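Long-range contact in 23S rRNA-specific endonuclease VapC20 (Mycobacterium tuberculosis H37Rv, PDB 5WZ4), which cleaves 23S rRNA in the sarcin-ricin loop as the magnesium-dependent endoribonuclease toxin of a type II toxin-antitoxin system: residues A[18-23]-A[126-131]. The protein carries 1 engineered substitution. Sequence-based numbering, arbitrary orientation.
Sequences ATSFWA and AYAFDG. Engineered in segment 18-23: Ala-18 (natural residue Asp).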
loop_
_atom_site.group_PDB
_atom_site.type_symbol
_atom_site.label_atom_id
_atom_site.label_comp_id
_atom_site.label_asym_id
_atom_site.label_seq_id
_atom_site.Cartn_x
_atom_site.Cartn_y
_atom_site.Cartn_z
ATOM N N ALA A 18 -9.610 -2.503 -9.095
ATOM C CA ALA A 18 -8.475 -2.963 -8.301
ATOM C C ALA A 18 -7.155 -2.791 -9.049
ATOM O O ALA A 18 -7.142 -2.522 -10.250
ATOM C CB ALA A 18 -8.667 -4.421 -7.908
ATOM N N THR A 19 -6.048 -2.965 -8.334
ATOM C CA THR A 19 -4.721 -2.818 -8.923
ATOM C C THR A 19 -4.487 -3.787 -10.074
ATOM O O THR A 19 -3.875 -3.425 -11.078
ATOM C CB THR A 19 -3.621 -3.025 -7.871
ATOM O OG1 THR A 19 -3.758 -2.037 -6.843
ATOM C CG2 THR A 19 -2.241 -2.907 -8.498
ATOM N N SER A 20 -4.976 -5.016 -9.933
ATOM C CA SER A 20 -4.779 -6.026 -10.969
ATOM C C SER A 20 -5.343 -5.556 -12.305
ATOM O O SER A 20 -4.799 -5.875 -13.365
ATOM C CB SER A 20 -5.418 -7.356 -10.560
ATOM O OG SER A 20 -6.802 -7.211 -10.304
ATOM N N PHE A 21 -6.425 -4.784 -12.253
ATOM C CA PHE A 21 -6.996 -4.224 -13.471
ATOM C C PHE A 21 -6.191 -3.023 -13.965
ATOM O O PHE A 21 -5.796 -2.986 -15.132
ATOM C CB PHE A 21 -8.456 -3.817 -13.269
ATOM C CG PHE A 21 -9.135 -3.398 -14.542
ATOM C CD1 PHE A 21 -9.125 -2.073 -14.947
ATOM C CD2 PHE A 21 -9.760 -4.336 -15.348
ATOM C CE1 PHE A 21 -9.729 -1.690 -16.124
ATOM C CE2 PHE A 21 -10.370 -3.957 -16.526
ATOM C CZ PHE A 21 -10.352 -2.630 -16.915
ATOM N N TRP A 22 -5.963 -2.042 -13.091
ATOM C CA TRP A 22 -5.171 -0.867 -13.469
ATOM C C TRP A 22 -3.830 -1.273 -14.074
ATOM O O TRP A 22 -3.385 -0.698 -15.066
ATOM C CB TRP A 22 -4.903 0.052 -12.269
ATOM C CG TRP A 22 -6.069 0.802 -11.687
ATOM C CD1 TRP A 22 -6.440 0.824 -10.372
ATOM C CD2 TRP A 22 -6.979 1.678 -12.370
ATOM N NE1 TRP A 22 -7.530 1.633 -10.197
ATOM C CE2 TRP A 22 -7.882 2.173 -11.406
ATOM C CE3 TRP A 22 -7.128 2.079 -13.701
ATOM C CZ2 TRP A 22 -8.919 3.046 -11.731
ATOM C CZ3 TRP A 22 -8.158 2.949 -14.020
ATOM C CH2 TRP A 22 -9.041 3.420 -13.039
ATOM N N ALA A 23 -3.188 -2.265 -13.465
ATOM C CA ALA A 23 -1.879 -2.729 -13.917
ATOM C C ALA A 23 -1.955 -3.295 -15.330
ATOM O O ALA A 23 -1.043 -3.110 -16.129
ATOM C CB ALA A 23 -1.321 -3.768 -12.961
ATOM N N ALA A 126 -16.470 -5.697 -9.313
ATOM C CA ALA A 126 -15.100 -5.222 -9.299
ATOM C C ALA A 126 -14.441 -5.432 -10.655
ATOM O O ALA A 126 -14.630 -6.465 -11.299
ATOM C CB ALA A 126 -14.300 -5.929 -8.209
ATOM N N TYR A 127 -13.681 -4.437 -11.094
ATOM C CA TYR A 127 -12.766 -4.635 -12.205
ATOM C C TYR A 127 -11.459 -5.142 -11.627
ATOM O O TYR A 127 -10.691 -4.383 -11.031
ATOM C CB TYR A 127 -12.567 -3.348 -13.006
ATOM C CG TYR A 127 -13.546 -3.215 -14.151
ATOM C CD1 TYR A 127 -14.769 -3.869 -14.120
ATOM C CD2 TYR A 127 -13.237 -2.455 -15.270
ATOM C CE1 TYR A 127 -15.664 -3.761 -15.165
ATOM C CE2 TYR A 127 -14.125 -2.344 -16.324
ATOM C CZ TYR A 127 -15.338 -2.998 -16.264
ATOM O OH TYR A 127 -16.229 -2.893 -17.307
ATOM N N ALA A 128 -11.231 -6.441 -11.780
ATOM C CA ALA A 128 -10.108 -7.112 -11.144
ATOM C C ALA A 128 -9.879 -8.472 -11.779
ATOM O O ALA A 128 -10.779 -9.030 -12.403
ATOM C CB ALA A 128 -10.353 -7.263 -9.650
ATOM N N PHE A 129 -8.670 -8.994 -11.614
ATOM C CA PHE A 129 -8.323 -10.319 -12.111
ATOM C C PHE A 129 -7.794 -11.186 -10.972
ATOM O O PHE A 129 -7.546 -10.687 -9.874
ATOM C CB PHE A 129 -7.275 -10.224 -13.222
ATOM C CG PHE A 129 -7.708 -9.403 -14.405
ATOM C CD1 PHE A 129 -8.610 -9.912 -15.326
ATOM C CD2 PHE A 129 -7.198 -8.129 -14.606
ATOM C CE1 PHE A 129 -9.008 -9.161 -16.416
ATOM C CE2 PHE A 129 -7.589 -7.373 -15.695
ATOM C CZ PHE A 129 -8.497 -7.890 -16.604
ATOM N N ASP A 130 -7.655 -12.482 -11.254
ATOM C CA ASP A 130 -6.954 -13.459 -10.407
ATOM C C ASP A 130 -7.738 -13.969 -9.190
ATOM O O ASP A 130 -7.184 -14.678 -8.351
ATOM C CB ASP A 130 -5.608 -12.889 -9.947
ATOM C CG ASP A 130 -4.728 -12.480 -11.113
ATOM O OD1 ASP A 130 -4.735 -13.190 -12.141
ATOM O OD2 ASP A 130 -4.035 -11.447 -11.003
ATOM N N GLY A 131 -9.016 -13.619 -9.100
ATOM C CA GLY A 131 -9.945 -14.358 -8.259
ATOM C C GLY A 131 -10.072 -14.042 -6.778
ATOM O O GLY A 131 -10.880 -14.666 -6.092
HETATM O O HOH W 1 -7.252 -8.492 -7.920
#
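Two nearly straight hydrogen bonds tie Ala-18 to Tyr-127, at the end of strand 125-127, and Ser-20 to Phe-129 just beyond it, a worked example of how the start of a helix, through one backbone N-H and one serine hydroxyl, satisfies backbone polar groups at the end of a neighbouring strand. In the first, Ala-18 N donates to Tyr-127 O at 2.9 Å, with an N-H...O angle of 176°. Ala-18, engineered in place of the natural Asp, is the N-cap of helix 19-25, while its carbonyl oxygen, Ala-18 O, accepts a hydrogen bond from Trp-22 N within the first turn of the helix. Its methyl group rests on Ala-128 CB, 3.7 Å from Ala-18 CB.

The second bond uses a side chain. With chi1 at 58°, Ser-20 OG sits between its own backbone N and carbonyl carbon and accepts from Phe-129 N at 2.9 Å. The same hydroxyl meets a water 2.7 Å from OG, and that water donates to Phe-129 O, so both the amide and the carbonyl of Phe-129 are engaged around one serine. Ala-128 O, by contrast, is taken by Arg-142 NH1.

Next to these polar contacts lies an aromatic cluster of Phe-21, Tyr-127 and Phe-129. The Phe-21 ring carries Tyr-127 CB and CD2 over one face, the two ring planes inclined at 46°, and Phe-21 CD2 meets Phe-129 CE2 at 3.7 Å. The Phe-129 ring, nearly parallel to Phe-21 but slid well aside, brings its edge to Ser-20 O. Farther out, Tyr-127 OH bonds to Leu-39 O and Asp-130 forms a salt bridge with Arg-32.

Position 18 is predicted to bind magnesium together with Asp-111, whose side chain is about 6 Å from that of Ala-18. This junction thus joins the helix following strand 15-17 to the exit of the adjacent parallel strand 125-127, at the strand ends where PIN-domain nucleases gather their acidic metal ligands.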